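Local coordinates for protein oxidoreductase (PDB 3K1Y) that probably binds FMN and works as an NADPH-dependent oxidoreductase with the flavodoxin-like fold of the FMN reductases, at residues Ser43-Ala48 / Leu182-Val187; Pro61-Ala66 / Thr101-Met106; Leu89-Pro94 / Thr121-Thr126; Ala115-Pro120 / Tyr146-Val151. One frame throughout, in Å; residues are numbered along the deposited sequence.

Contact 1: Ser43-Ala48 / Leu182-Val187; sequences SARGEA and LASLIV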
loop_
_atom_site.group_PDB
_atom_site.type_symbol
_atom_site.label_atom_id
_atom_site.label_comp_id
_atom_site.label_asym_id
_atom_site.label_seq_id
_atom_site.Cartn_x
_atom_site.Cartn_y
_atom_site.Cartn_z
ATOM N N SER A 43 -25.837 -13.382 18.861
ATOM C CA SER A 43 -27.108 -13.750 19.444
ATOM C C SER A 43 -27.756 -14.782 18.528
ATOM O O SER A 43 -28.310 -15.769 18.995
ATOM C CB SER A 43 -27.998 -12.513 19.579
ATOM O OG SER A 43 -29.265 -12.854 20.108
ATOM N N ALA A 44 -27.667 -14.557 17.220
ATOM C CA ALA A 44 -28.247 -15.478 16.237
ATOM C C ALA A 44 -27.565 -16.843 16.290
ATOM O O ALA A 44 -28.149 -17.867 15.930
ATOM C CB ALA A 44 -28.137 -14.897 14.840
ATOM N N ARG A 45 -26.322 -16.865 16.744
ATOM C CA ARG A 45 -25.626 -18.130 16.838
ATOM C C ARG A 45 -25.823 -18.795 18.205
ATOM O O ARG A 45 -25.150 -19.755 18.544
ATOM C CB ARG A 45 -24.150 -17.922 16.480
ATOM C CG ARG A 45 -23.957 -17.828 14.963
ATOM C CD ARG A 45 -22.673 -17.135 14.570
ATOM N NE ARG A 45 -22.956 -15.814 14.026
ATOM C CZ ARG A 45 -22.997 -15.524 12.733
ATOM N NH1 ARG A 45 -22.763 -16.459 11.821
ATOM N NH2 ARG A 45 -23.289 -14.290 12.355
ATOM N N GLY A 46 -26.772 -18.277 18.979
ATOM C CA GLY A 46 -27.078 -18.858 20.276
ATOM C C GLY A 46 -26.317 -18.385 21.505
ATOM O O GLY A 46 -26.520 -18.924 22.596
ATOM N N GLU A 47 -25.459 -17.378 21.352
ATOM C CA GLU A 47 -24.690 -16.891 22.487
ATOM C C GLU A 47 -24.864 -15.421 22.847
ATOM O O GLU A 47 -25.569 -14.678 22.164
ATOM C CB GLU A 47 -23.213 -17.210 22.276
ATOM C CG GLU A 47 -22.904 -18.660 22.548
ATOM C CD GLU A 47 -21.442 -18.971 22.428
ATOM O OE1 GLU A 47 -20.979 -19.210 21.294
ATOM O OE2 GLU A 47 -20.755 -18.964 23.468
ATOM N N ALA A 48 -24.218 -15.014 23.936
ATOM C CA ALA A 48 -24.313 -13.639 24.419
ATOM C C ALA A 48 -22.992 -12.922 24.262
ATOM O O ALA A 48 -21.931 -13.535 24.361
ATOM C CB ALA A 48 -24.743 -13.626 25.891
ATOM N N LEU A 182 -17.265 -12.005 11.537
ATOM C CA LEU A 182 -16.620 -11.934 12.837
ATOM C C LEU A 182 -17.336 -12.818 13.868
ATOM O O LEU A 182 -16.681 -13.479 14.686
ATOM C CB LEU A 182 -16.564 -10.475 13.303
ATOM C CG LEU A 182 -15.879 -10.135 14.629
ATOM C CD1 LEU A 182 -14.484 -10.738 14.701
ATOM C CD2 LEU A 182 -15.804 -8.629 14.756
ATOM N N ALA A 183 -18.667 -12.852 13.814
ATOM C CA ALA A 183 -19.440 -13.663 14.756
ATOM C C ALA A 183 -19.096 -15.142 14.633
ATOM O O ALA A 183 -19.047 -15.856 15.634
ATOM C CB ALA A 183 -20.935 -13.453 14.545
ATOM N N SER A 184 -18.861 -15.607 13.413
ATOM C CA SER A 184 -18.512 -17.003 13.225
ATOM C C SER A 184 -17.192 -17.338 13.894
ATOM O O SER A 184 -17.091 -18.350 14.589
ATOM C CB SER A 184 -18.438 -17.358 11.739
ATOM O OG SER A 184 -19.714 -17.726 11.260
ATOM N N LEU A 185 -16.171 -16.510 13.673
ATOM C CA LEU A 185 -14.874 -16.764 14.299
ATOM C C LEU A 185 -15.046 -16.729 15.818
ATOM O O LEU A 185 -14.482 -17.552 16.539
ATOM C CB LEU A 185 -13.832 -15.715 13.873
ATOM C CG LEU A 185 -13.062 -15.812 12.541
ATOM C CD1 LEU A 185 -13.419 -17.079 11.782
ATOM C CD2 LEU A 185 -13.359 -14.580 11.704
ATOM N N ILE A 186 -15.849 -15.787 16.298
ATOM C CA ILE A 186 -16.078 -15.647 17.731
ATOM C C ILE A 186 -16.654 -16.878 18.438
ATOM O O ILE A 186 -16.140 -17.290 19.479
ATOM C CB ILE A 186 -16.987 -14.422 18.035
ATOM C CG1 ILE A 186 -16.238 -13.137 17.663
ATOM C CG2 ILE A 186 -17.405 -14.423 19.517
ATOM C CD1 ILE A 186 -16.906 -11.875 18.104
ATOM N N VAL A 187 -17.710 -17.470 17.884
ATOM C CA VAL A 187 -18.330 -18.629 18.529
ATOM C C VAL A 187 -17.600 -19.919 18.212
ATOM O O VAL A 187 -17.839 -20.948 18.835
ATOM C CB VAL A 187 -19.821 -18.774 18.126
ATOM C CG1 VAL A 187 -20.555 -17.478 18.426
ATOM C CG2 VAL A 187 -19.945 -19.147 16.647
#

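Contact 2: Pro61-Ala66 / Thr101-Met106; sequences PDLMTA and TGLFKM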
loop_
_atom_site.group_PDB
_atom_site.type_symbol
_atom_site.label_atom_id
_atom_site.label_comp_id
_atom_site.label_asym_id
_atom_site.label_seq_id
_atom_site.Cartn_x
_atom_site.Cartn_y
_atom_site.Cartn_z
ATOM N N PRO A 61 -3.588 10.849 27.909
ATOM C CA PRO A 61 -2.547 10.898 28.942
ATOM C C PRO A 61 -1.918 9.541 29.275
ATOM O O PRO A 61 -0.714 9.459 29.504
ATOM C CB PRO A 61 -3.264 11.520 30.139
ATOM C CG PRO A 61 -4.705 11.183 29.900
ATOM C CD PRO A 61 -4.860 11.386 28.417
ATOM N N ASP A 62 -2.717 8.480 29.305
ATOM C CA ASP A 62 -2.180 7.153 29.611
ATOM C C ASP A 62 -1.332 6.663 28.443
ATOM O O ASP A 62 -0.331 5.959 28.622
ATOM C CB ASP A 62 -3.312 6.151 29.857
ATOM C CG ASP A 62 -4.404 6.711 30.749
ATOM O OD1 ASP A 62 -5.087 7.664 30.313
ATOM O OD2 ASP A 62 -4.578 6.200 31.879
ATOM N N LEU A 63 -1.745 7.043 27.241
ATOM C CA LEU A 63 -1.047 6.646 26.035
ATOM C C LEU A 63 0.290 7.362 25.920
ATOM O O LEU A 63 1.332 6.722 25.765
ATOM C CB LEU A 63 -1.916 6.950 24.814
ATOM C CG LEU A 63 -2.221 5.794 23.857
ATOM C CD1 LEU A 63 -2.555 4.534 24.632
ATOM C CD2 LEU A 63 -3.377 6.191 22.958
HETATM N N MSE A 64 0.271 8.685 26.002
HETATM C CA MSE A 64 1.509 9.423 25.887
HETATM C C MSE A 64 2.360 9.418 27.153
HETATM O O MSE A 64 3.308 10.192 27.279
HETATM C CB MSE A 64 1.226 10.837 25.364
HETATM C CG MSE A 64 1.172 10.856 23.819
HETATM SE SE MSE A 64 0.423 12.293 23.004
HETATM C CE MSE A 64 -1.125 11.628 22.477
ATOM N N THR A 65 2.010 8.538 28.092
ATOM C CA THR A 65 2.797 8.353 29.312
ATOM C C THR A 65 3.558 7.066 29.027
ATOM O O THR A 65 4.682 6.878 29.488
ATOM C CB THR A 65 1.942 8.160 30.580
ATOM O OG1 THR A 65 1.592 9.440 31.114
ATOM C CG2 THR A 65 2.721 7.400 31.652
ATOM N N ALA A 66 2.930 6.187 28.252
ATOM C CA ALA A 66 3.554 4.935 27.859
ATOM C C ALA A 66 4.554 5.248 26.735
ATOM O O ALA A 66 5.296 4.373 26.284
ATOM C CB ALA A 66 2.505 3.952 27.375
ATOM N N THR A 101 -5.174 7.357 11.879
ATOM C CA THR A 101 -4.675 8.418 12.751
ATOM C C THR A 101 -3.394 8.057 13.495
ATOM O O THR A 101 -3.148 6.891 13.807
ATOM C CB THR A 101 -5.743 8.817 13.789
ATOM O OG1 THR A 101 -6.912 9.307 13.120
ATOM C CG2 THR A 101 -5.221 9.894 14.684
ATOM N N GLY A 102 -2.577 9.066 13.778
ATOM C CA GLY A 102 -1.353 8.822 14.509
ATOM C C GLY A 102 -1.718 8.254 15.870
ATOM O O GLY A 102 -1.049 7.347 16.368
ATOM N N LEU A 103 -2.792 8.776 16.460
ATOM C CA LEU A 103 -3.244 8.320 17.772
ATOM C C LEU A 103 -3.677 6.851 17.710
ATOM O O LEU A 103 -3.418 6.069 18.628
ATOM C CB LEU A 103 -4.401 9.188 18.269
ATOM C CG LEU A 103 -5.025 8.803 19.619
ATOM C CD1 LEU A 103 -4.009 9.011 20.738
ATOM C CD2 LEU A 103 -6.287 9.647 19.864
ATOM N N PHE A 104 -4.348 6.491 16.622
ATOM C CA PHE A 104 -4.785 5.126 16.415
ATOM C C PHE A 104 -3.513 4.289 16.363
ATOM O O PHE A 104 -3.402 3.255 17.029
ATOM C CB PHE A 104 -5.536 5.038 15.082
ATOM C CG PHE A 104 -5.926 3.639 14.672
ATOM C CD1 PHE A 104 -7.136 3.092 15.083
ATOM C CD2 PHE A 104 -5.107 2.896 13.812
ATOM C CE1 PHE A 104 -7.539 1.825 14.642
ATOM C CE2 PHE A 104 -5.494 1.634 13.366
ATOM C CZ PHE A 104 -6.721 1.096 13.781
ATOM N N LYS A 105 -2.544 4.755 15.580
ATOM C CA LYS A 105 -1.287 4.031 15.425
ATOM C C LYS A 105 -0.540 3.902 16.746
ATOM O O LYS A 105 0.023 2.846 17.054
ATOM C CB LYS A 105 -0.388 4.725 14.394
ATOM C CG LYS A 105 0.923 3.984 14.094
ATOM C CD LYS A 105 0.651 2.538 13.657
ATOM C CE LYS A 105 1.826 1.940 12.886
ATOM N NZ LYS A 105 3.115 1.940 13.633
HETATM N N MSE A 106 -0.540 4.973 17.526
HETATM C CA MSE A 106 0.156 4.967 18.795
HETATM C C MSE A 106 -0.295 3.817 19.679
HETATM O O MSE A 106 0.530 3.085 20.224
HETATM C CB MSE A 106 -0.064 6.290 19.511
HETATM C CG MSE A 106 0.847 6.499 20.699
HETATM SE SE MSE A 106 0.659 8.293 21.347
HETATM C CE MSE A 106 1.724 9.208 20.000
#

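Contact 3: Leu89-Pro94 / Thr121-Thr126; sequences LVVATP and TIIAAT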
loop_
_atom_site.group_PDB
_atom_site.type_symbol
_atom_site.label_atom_id
_atom_site.label_comp_id
_atom_site.label_asym_id
_atom_site.label_seq_id
_atom_site.Cartn_x
_atom_site.Cartn_y
_atom_site.Cartn_z
ATOM N N LEU A 89 -12.606 -8.427 17.951
ATOM C CA LEU A 89 -12.141 -7.058 18.055
ATOM C C LEU A 89 -12.606 -6.237 16.880
ATOM O O LEU A 89 -12.717 -6.742 15.767
ATOM C CB LEU A 89 -10.612 -7.022 18.111
ATOM C CG LEU A 89 -9.973 -5.671 17.782
ATOM C CD1 LEU A 89 -10.136 -4.755 18.975
ATOM C CD2 LEU A 89 -8.496 -5.856 17.424
ATOM N N VAL A 90 -12.870 -4.965 17.144
ATOM C CA VAL A 90 -13.296 -4.026 16.122
ATOM C C VAL A 90 -12.454 -2.766 16.292
ATOM O O VAL A 90 -12.286 -2.270 17.408
ATOM C CB VAL A 90 -14.783 -3.661 16.279
ATOM C CG1 VAL A 90 -15.156 -2.543 15.300
ATOM C CG2 VAL A 90 -15.631 -4.891 16.034
ATOM N N VAL A 91 -11.911 -2.268 15.185
ATOM C CA VAL A 91 -11.091 -1.068 15.202
ATOM C C VAL A 91 -11.645 -0.083 14.186
ATOM O O VAL A 91 -11.898 -0.438 13.033
ATOM C CB VAL A 91 -9.592 -1.367 14.870
ATOM C CG1 VAL A 91 -8.989 -2.252 15.947
ATOM C CG2 VAL A 91 -9.461 -2.032 13.490
ATOM N N ALA A 92 -11.850 1.151 14.624
ATOM C CA ALA A 92 -12.395 2.178 13.752
ATOM C C ALA A 92 -11.515 3.404 13.850
ATOM O O ALA A 92 -11.094 3.791 14.938
ATOM C CB ALA A 92 -13.816 2.525 14.167
ATOM N N THR A 93 -11.235 4.013 12.706
ATOM C CA THR A 93 -10.396 5.192 12.693
ATOM C C THR A 93 -10.845 6.235 11.693
ATOM O O THR A 93 -11.322 5.910 10.608
ATOM C CB THR A 93 -8.921 4.845 12.337
ATOM O OG1 THR A 93 -8.119 6.032 12.401
ATOM C CG2 THR A 93 -8.828 4.291 10.910
ATOM N N PRO A 94 -10.757 7.509 12.078
ATOM C CA PRO A 94 -11.143 8.547 11.127
ATOM C C PRO A 94 -9.950 8.542 10.161
ATOM O O PRO A 94 -8.965 7.838 10.394
ATOM C CB PRO A 94 -11.206 9.810 11.990
ATOM C CG PRO A 94 -10.294 9.496 13.138
ATOM C CD PRO A 94 -10.602 8.062 13.433
ATOM N N THR A 121 -10.853 -10.200 13.688
ATOM C CA THR A 121 -10.934 -8.741 13.621
ATOM C C THR A 121 -11.600 -8.109 12.391
ATOM O O THR A 121 -11.358 -8.525 11.254
ATOM C CB THR A 121 -9.500 -8.136 13.678
ATOM O OG1 THR A 121 -8.867 -8.502 14.906
ATOM C CG2 THR A 121 -9.537 -6.613 13.560
ATOM N N ILE A 122 -12.413 -7.080 12.633
ATOM C CA ILE A 122 -13.050 -6.319 11.559
ATOM C C ILE A 122 -12.357 -4.956 11.557
ATOM O O ILE A 122 -12.269 -4.298 12.603
ATOM C CB ILE A 122 -14.544 -6.031 11.816
ATOM C CG1 ILE A 122 -15.403 -7.246 11.479
ATOM C CG2 ILE A 122 -14.984 -4.816 10.982
ATOM C CD1 ILE A 122 -16.861 -7.057 11.839
ATOM N N ILE A 123 -11.863 -4.534 10.402
ATOM C CA ILE A 123 -11.217 -3.231 10.318
ATOM C C ILE A 123 -12.207 -2.225 9.717
ATOM O O ILE A 123 -12.963 -2.551 8.797
ATOM C CB ILE A 123 -9.915 -3.305 9.487
ATOM C CG1 ILE A 123 -10.184 -3.948 8.131
ATOM C CG2 ILE A 123 -8.860 -4.122 10.255
ATOM C CD1 ILE A 123 -8.974 -3.950 7.227
ATOM N N ALA A 124 -12.231 -1.018 10.261
ATOM C CA ALA A 124 -13.152 -0.006 9.778
ATOM C C ALA A 124 -12.619 1.430 9.846
ATOM O O ALA A 124 -11.811 1.782 10.715
ATOM C CB ALA A 124 -14.474 -0.114 10.543
ATOM N N ALA A 125 -13.091 2.257 8.920
ATOM C CA ALA A 125 -12.694 3.655 8.856
ATOM C C ALA A 125 -13.870 4.491 8.373
ATOM O O ALA A 125 -14.867 3.962 7.881
ATOM C CB ALA A 125 -11.529 3.821 7.913
ATOM N N THR A 126 -13.754 5.801 8.517
ATOM C CA THR A 126 -14.810 6.689 8.074
ATOM C C THR A 126 -14.255 8.020 7.591
ATOM O O THR A 126 -13.128 8.390 7.909
ATOM C CB THR A 126 -15.820 6.974 9.204
ATOM O OG1 THR A 126 -16.823 7.873 8.719
ATOM C CG2 THR A 126 -15.125 7.614 10.408
#

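Contact 4: Ala115-Pro120 / Tyr146-Val151; sequences ALTGMP and YMRAVV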
loop_
_atom_site.group_PDB
_atom_site.type_symbol
_atom_site.label_atom_id
_atom_site.label_comp_id
_atom_site.label_asym_id
_atom_site.label_seq_id
_atom_site.Cartn_x
_atom_site.Cartn_y
_atom_site.Cartn_z
ATOM N N ALA A 115 0.197 -9.263 21.310
ATOM C CA ALA A 115 -1.065 -8.871 21.938
ATOM C C ALA A 115 -2.311 -9.339 21.174
ATOM O O ALA A 115 -3.307 -9.743 21.782
ATOM C CB ALA A 115 -1.102 -7.355 22.109
ATOM N N LEU A 116 -2.239 -9.304 19.845
ATOM C CA LEU A 116 -3.364 -9.684 19.001
ATOM C C LEU A 116 -3.151 -10.905 18.100
ATOM O O LEU A 116 -3.681 -10.952 16.991
ATOM C CB LEU A 116 -3.751 -8.491 18.132
ATOM C CG LEU A 116 -4.171 -7.219 18.856
ATOM C CD1 LEU A 116 -4.239 -6.040 17.874
ATOM C CD2 LEU A 116 -5.508 -7.466 19.516
ATOM N N THR A 117 -2.396 -11.896 18.556
ATOM C CA THR A 117 -2.170 -13.075 17.724
ATOM C C THR A 117 -3.429 -13.933 17.614
ATOM O O THR A 117 -4.014 -14.316 18.629
ATOM C CB THR A 117 -1.035 -13.952 18.287
ATOM O OG1 THR A 117 0.172 -13.180 18.363
ATOM C CG2 THR A 117 -0.809 -15.173 17.389
ATOM N N GLY A 118 -3.842 -14.227 16.384
ATOM C CA GLY A 118 -5.025 -15.046 16.168
ATOM C C GLY A 118 -6.372 -14.368 16.412
ATOM O O GLY A 118 -7.425 -14.984 16.230
HETATM N N MSE A 119 -6.343 -13.096 16.788
HETATM C CA MSE A 119 -7.553 -12.330 17.078
HETATM C C MSE A 119 -8.493 -12.034 15.898
HETATM O O MSE A 119 -8.137 -11.282 14.987
HETATM C CB MSE A 119 -7.155 -11.003 17.736
HETATM C CG MSE A 119 -8.311 -10.104 18.132
HETATM SE SE MSE A 119 -9.364 -10.876 19.557
HETATM C CE MSE A 119 -8.162 -10.584 21.044
ATOM N N PRO A 120 -9.708 -12.627 15.900
ATOM C CA PRO A 120 -10.656 -12.367 14.806
ATOM C C PRO A 120 -10.866 -10.858 14.852
ATOM O O PRO A 120 -11.036 -10.307 15.941
ATOM C CB PRO A 120 -11.891 -13.161 15.222
ATOM C CG PRO A 120 -11.290 -14.331 15.992
ATOM C CD PRO A 120 -10.226 -13.654 16.828
ATOM N N TYR A 146 0.233 -7.855 10.258
ATOM C CA TYR A 146 1.582 -7.905 10.795
ATOM C C TYR A 146 1.558 -8.424 12.232
ATOM O O TYR A 146 2.512 -9.048 12.685
ATOM C CB TYR A 146 2.235 -6.524 10.793
ATOM C CG TYR A 146 3.564 -6.533 11.510
ATOM C CD1 TYR A 146 4.674 -7.180 10.960
ATOM C CD2 TYR A 146 3.697 -5.954 12.772
ATOM C CE1 TYR A 146 5.886 -7.250 11.658
ATOM C CE2 TYR A 146 4.896 -6.021 13.475
ATOM C CZ TYR A 146 5.984 -6.666 12.918
ATOM O OH TYR A 146 7.161 -6.732 13.627
HETATM N N MSE A 147 0.481 -8.147 12.959
HETATM C CA MSE A 147 0.394 -8.621 14.331
HETATM C C MSE A 147 -0.264 -9.985 14.399
HETATM O O MSE A 147 -0.568 -10.497 15.476
HETATM C CB MSE A 147 -0.348 -7.615 15.197
HETATM C CG MSE A 147 0.528 -6.442 15.561
HETATM SE SE MSE A 147 -0.344 -5.141 16.639
HETATM C CE MSE A 147 -1.219 -4.178 15.221
ATOM N N ARG A 148 -0.469 -10.565 13.223
ATOM C CA ARG A 148 -1.061 -11.880 13.087
ATOM C C ARG A 148 -2.521 -11.987 13.504
ATOM O O ARG A 148 -2.991 -13.063 13.877
ATOM C CB ARG A 148 -0.208 -12.910 13.833
ATOM C CG ARG A 148 1.216 -13.014 13.303
ATOM C CD ARG A 148 2.044 -13.945 14.160
ATOM N NE ARG A 148 1.499 -15.301 14.174
ATOM C CZ ARG A 148 1.888 -16.249 15.018
ATOM N NH1 ARG A 148 2.823 -15.980 15.916
ATOM N NH2 ARG A 148 1.340 -17.455 14.971
ATOM N N ALA A 149 -3.236 -10.871 13.442
ATOM C CA ALA A 149 -4.665 -10.879 13.745
ATOM C C ALA A 149 -5.345 -11.455 12.494
ATOM O O ALA A 149 -4.872 -11.237 11.376
ATOM C CB ALA A 149 -5.157 -9.463 13.986
ATOM N N VAL A 150 -6.425 -12.212 12.652
ATOM C CA VAL A 150 -7.086 -12.723 11.459
ATOM C C VAL A 150 -8.179 -11.710 11.140
ATOM O O VAL A 150 -9.163 -11.583 11.870
ATOM C CB VAL A 150 -7.658 -14.201 11.652
ATOM C CG1 VAL A 150 -7.143 -14.806 12.948
ATOM C CG2 VAL A 150 -9.174 -14.230 11.585
ATOM N N VAL A 151 -7.974 -10.960 10.059
ATOM C CA VAL A 151 -8.926 -9.928 9.643
ATOM C C VAL A 151 -9.996 -10.441 8.687
ATOM O O VAL A 151 -9.683 -10.932 7.594
ATOM C CB VAL A 151 -8.194 -8.746 8.967
ATOM C CG1 VAL A 151 -9.202 -7.722 8.463
ATOM C CG2 VAL A 151 -7.244 -8.096 9.958
HETATM O O HOH W 1 -0.146 -9.423 18.348
#

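Contact 1: Ser43-Ala48 / Leu182-Val187
Arg-45 reaches Ala-183 by two torsions: chi1 (-78°) sets CG anti to the carbonyl carbon, and a bend at chi3 (-108°) swings NE over to helix 165-188. The starting point is the Schellman motif that ends helix 26-44, with Gly-46 as its C-prime residue at positive phi; Glu-47 N returns to Val-42 O and Gly-46 N to Ser-43 O. Two helices of a flavodoxin-like alpha/beta fold thus meet near their C-terminal ends, largely at the surface, and a charged chain lies across the junction, with CB and CD on Val-187 and the guanidinium on Ala-183. Arg-45 crosses Val-187 at about a right angle, its CD lying 4.0 Å from Val-187 CG2. Further out, the guanidinium settles against the small Ala-183, with NE 3.2 Å from CB of that alanine, while Ser-184 N stands 4.0 Å above the guanidinium plane, toward its rim. Arg-45 NH1 and Ser-184 OG come close, but at an angle too poor for a hydrogen bond; the polar partner of Arg-45 NE is instead Ala-41 O, in the last turn of helix 26-44. Glu-47 runs extended beyond CG and comes obliquely to Val-187, yet OE2 forms a salt bridge with Arg-12 NE, a bond that probably helps fix the carboxylate. The other oxygen, Glu-47 OE1, rests 3.4 Å from Val-187 CG1.

Contact 2: Pro61-Ala66 / Thr101-Met106
Met-106, Leu-63 and Met-64 have most of the surface hidden here, in an apolar cluster between the short helix 60-63 and the first turn of helix 102-110, the helix of a beta-alpha-beta unit in this flavodoxin-like fold. Met-106, a selenomethionine like Met-64, points its CB toward helix 60-63, and chi1 (-168°) sets CG anti to the backbone N; that CG lies a loose 4.5 Å from Leu-63 CG. A branch of Leu-63, CD2, meets Leu-103: the two leucines cross at about a right angle, CD2 of Leu-63 lying 3.6 Å from CD1 of Leu-103. Met-64 comes just after the helix; its chain crosses Met-106 at about a right angle, and its bend at chi3 puts CE 3.9 Å from SE of Met-106. No hydrogen bond joins the two segments; the contact between them is apolar packing. Met-64 and Met-106 also pack against their own counterparts in the second subunit, and Leu-103 against Met-67 of that subunit. Met-64 is poorly ordered, so its position deserves some caution; as modelled, its CG is 3.6 Å from Met-106 SE.

Contact 3: Leu89-Pro94 / Thr121-Thr126
Leu-89 and Thr-121 lie side by side at the start of two neighbouring parallel strands, joined by helix 102-110 in a beta-alpha-beta crossover, the repeating unit of the flavodoxin-like fold. Leu-89 can be followed outward: CB lies 3.9 Å from Thr-121 OG1, CG slightly farther from the same oxygen, and at the tip CD2 touches OG1 at 3.7 Å and leans on CG2 as well. Leu-89 also packs on Ala-15 and Ile-17 of strand 12-18, and its CB on Met-119. Thr-121 OG1 itself is hydrogen-bonded to Met-119 O, so the leucine meets a hydroxyl already engaged.

Strands 89-94 and 121-126 pair in parallel register, though several of the bonds are bent. Their axes come to 4.6 Å at a 20° angle. Residues 89, 91 and 93 bond to the residues flanking their partners: Val-91 N bonds weakly to Ile-122 O and Val-91 O accepts from Ala-124 N at 2.9 Å, on either side of Ile-123. Ile-122 N to Leu-89 O, Thr-93 N to Ala-124 O and Thr-126 N to Thr-93 O complete the set. A CA-H...O contact, Ala-92 CA to Ala-124 O at 3.1 Å, supplements them. On the face that carries Leu-89, Val-91 CG2 meets Ile-123 CG2 at 3.9 Å; on the other, Ala-92 packs on Thr-27 and Ala-124 on Ile-34 of helix 26-44. At the C-terminal end, Pro-94 lies close to a bound sulfate, and Thr-93 OG1, anti to its backbone N (chi1 -177°), donates in plane to a lone pair of Pro-94 O at 2.8 Å.

Contact 4: Ala115-Pro120 / Tyr146-Val151
The type II beta turn from Leu-116 to Met-119, which leads into strand 120-127, meets the Schellman motif that closes helix 135-146, where Arg-148 at positive phi is the C-prime residue. A turn and a helix end are thus fitted together, and two backbone hydrogen bonds join them, one of them weak. Gly-118 N gives a hydrogen bond of 2.9 Å to Arg-148 O, its donor standing 41° out of the carbonyl plane. One step on, Val-150 N makes the weak bond to Met-119 O, an acceptor shared with Thr-121 OG1. Water 1 bridges the segments: it accepts from Leu-116 N at 2.6 Å and donates to Met-147 O at 3.1 Å, which gives a backbone N-H and a backbone carbonyl of two buried residues a water partner.

Side chains fill in around this frame. CD1 of Leu-116 approaches SE of Met-147 (a selenomethionine) obliquely at 4.2 Å, and both residues also rest on Phe-108 of helix 102-110. Ala-149 CB touches two carbonyl oxygens, 3.6 Å from Met-119 O and little farther from Leu-116 O. Nearer the surface Thr-117 lies alongside Arg-148; with CG2 anti to its backbone N, Thr-117 sets that methyl 3.7 Å above the centre of the guanidinium face. Arg-148 NE also lies near Arg-177 NH1 of the third subunit, a like-charge approach that would tend to be repulsive, while Val-150 packs on Pro-153 of that subunit. At the N-terminal ends of strands 120-127 and 150-159, the arrangement belongs to the helix-to-strand connections of a flavodoxin-like alpha/beta sandwich.

Overall arrangement
Contact 3 is the core to which the others relate, its centre about 4 Å from that of the chain. Contact 1 reaches it through Leu-182, whose CD2 lies 3.5 Å from Ile-122 CD1. Contact 4 continues the sheet to strand 150-159 by a probable hydrogen bond from Thr-121 N to Val-150 O (2.8 Å), and meets contact 1 where Pro-120 packs on Leu-185. From contact 2, Phe-104 packs on Val-91 and Thr-93. Contacts 1 and 2 lie on opposite sides of the chain's centre, their own centres about 31 Å apart. The sulfate near Pro-94, probably from the crystallisation liquor, sits at the strand end where flavodoxin-like proteins usually hold FMN phosphate.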